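Substrate-binding protein (Synechococcus sp., PDB 6WPN) probably binds a sugar or oligosaccharide in the periplasm as the substrate-binding component of a transport system. Local coordinates at residues N97-K101 with G102-D106. Residues are numbered along the deposited sequence; the frame is centred on the assembly and turned at random.
Sequences NLASK and GGLTD
A Schellman motif ends helix 92-99, and Gly102 is its C-prime residue. Gly103 N donates to Leu98 O at 3.3 Å. Gly102 N donates to Ala99 O at 3.2 Å, closing a type I beta turn from Ala99 to Gly102. The second bond is straight at the hydrogen (163°), but its donor stands well above the carbonyl plane. Leu98 O also accepts from Lys101 N, so two amides grip it from opposite faces of its plane. Gly102 has a positive phi (67°), which favours glycine and bends the chain aside at the helix end.

The bend sets Leu104 against the last turn of the helix. Its CG lies 4.3 Å from Leu98 CB, and its CD1 branch meets the methyl of Ala99. Leu90 of strand 87-90 touches both leucines, and Ile135 packs on Ala99 and Leu104. Ser100 OG donates to Asn97 O from above the carbonyl plane. The Lys101 chain bends at chi2 (50°) and carries NZ to Ser100 OG, 3.2 Å away. Past the turn, Gly103 hydrogen-bonds through its backbone with Arg306, and Thr105 with Val304. The leucine contact packs the following loop on the helix. The paired amide bonds, with glycine at C-prime, are typical of a Schellman C-cap.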
loop_
_atom_site.group_PDB
_atom_site.type_symbol
_atom_site.label_atom_id
_atom_site.label_comp_id
_atom_site.label_asym_id
_atom_site.label_seq_id
_atom_site.Cartn_x
_atom_site.Cartn_y
_atom_site.Cartn_z
ATOM N N ASN A 97 -15.208 -1.825 -4.539
ATOM C CA ASN A 97 -16.319 -0.878 -4.485
ATOM C C ASN A 97 -16.893 -0.618 -5.873
ATOM O O ASN A 97 -18.117 -0.565 -6.047
ATOM C CB ASN A 97 -15.862 0.436 -3.838
ATOM C CG ASN A 97 -16.485 0.671 -2.465
ATOM O OD1 ASN A 97 -17.247 -0.153 -1.961
ATOM N ND2 ASN A 97 -16.159 1.807 -1.857
ATOM N N LEU A 98 -16.027 -0.474 -6.879
ATOM C CA LEU A 98 -16.503 -0.196 -8.230
ATOM C C LEU A 98 -17.111 -1.433 -8.879
ATOM O O LEU A 98 -18.106 -1.331 -9.605
ATOM C CB LEU A 98 -15.365 0.345 -9.092
ATOM C CG LEU A 98 -14.775 1.701 -8.706
ATOM C CD1 LEU A 98 -13.631 2.064 -9.636
ATOM C CD2 LEU A 98 -15.841 2.772 -8.740
ATOM N N ALA A 99 -16.537 -2.613 -8.625
ATOM C CA ALA A 99 -17.008 -3.806 -9.319
ATOM C C ALA A 99 -18.311 -4.334 -8.749
ATOM O O ALA A 99 -19.078 -4.976 -9.474
ATOM C CB ALA A 99 -15.948 -4.902 -9.262
ATOM N N SER A 100 -18.579 -4.091 -7.464
ATOM C CA SER A 100 -19.861 -4.485 -6.895
ATOM C C SER A 100 -21.013 -3.725 -7.539
ATOM O O SER A 100 -22.168 -4.150 -7.426
ATOM C CB SER A 100 -19.864 -4.272 -5.381
ATOM O OG SER A 100 -19.712 -2.902 -5.052
ATOM N N LYS A 101 -20.719 -2.609 -8.206
ATOM C CA LYS A 101 -21.713 -1.767 -8.852
ATOM C C LYS A 101 -21.745 -1.939 -10.366
ATOM O O LYS A 101 -22.360 -1.123 -11.057
ATOM C CB LYS A 101 -21.440 -0.301 -8.503
ATOM C CG LYS A 101 -22.054 0.179 -7.189
ATOM C CD LYS A 101 -21.740 -0.751 -6.026
ATOM C CE LYS A 101 -22.084 -0.144 -4.679
ATOM N NZ LYS A 101 -22.027 -1.180 -3.607
ATOM N N GLY A 102 -21.102 -2.976 -10.896
ATOM C CA GLY A 102 -21.119 -3.229 -12.326
ATOM C C GLY A 102 -20.395 -2.206 -13.175
ATOM O O GLY A 102 -20.726 -2.046 -14.353
ATOM N N GLY A 103 -19.401 -1.521 -12.618
ATOM C CA GLY A 103 -18.691 -0.488 -13.347
ATOM C C GLY A 103 -17.446 -0.909 -14.096
ATOM O O GLY A 103 -16.896 -0.108 -14.855
ATOM N N LEU A 104 -16.971 -2.135 -13.913
ATOM C CA LEU A 104 -15.749 -2.588 -14.561
ATOM C C LEU A 104 -16.054 -3.671 -15.584
ATOM O O LEU A 104 -16.895 -4.544 -15.352
ATOM C CB LEU A 104 -14.751 -3.115 -13.528
ATOM C CG LEU A 104 -14.320 -2.076 -12.494
ATOM C CD1 LEU A 104 -13.197 -2.614 -11.618
ATOM C CD2 LEU A 104 -13.920 -0.779 -13.182
ATOM N N THR A 105 -15.347 -3.617 -16.710
ATOM C CA THR A 105 -15.532 -4.612 -17.753
ATOM C C THR A 105 -14.962 -5.946 -17.301
ATOM O O THR A 105 -13.867 -6.012 -16.737
ATOM C CB THR A 105 -14.839 -4.170 -19.043
ATOM O OG1 THR A 105 -15.369 -2.910 -19.473
ATOM C CG2 THR A 105 -15.042 -5.202 -20.145
ATOM N N ASP A 106 -15.713 -7.015 -17.539
ATOM C CA ASP A 106 -15.162 -8.354 -17.384
ATOM C C ASP A 106 -14.184 -8.597 -18.524
ATOM O O ASP A 106 -14.591 -8.782 -19.675
ATOM C CB ASP A 106 -16.273 -9.397 -17.371
ATOM C CG ASP A 106 -15.787 -10.760 -16.913
ATOM O OD1 ASP A 106 -14.562 -10.947 -16.755
ATOM O OD2 ASP A 106 -16.636 -11.649 -16.699
#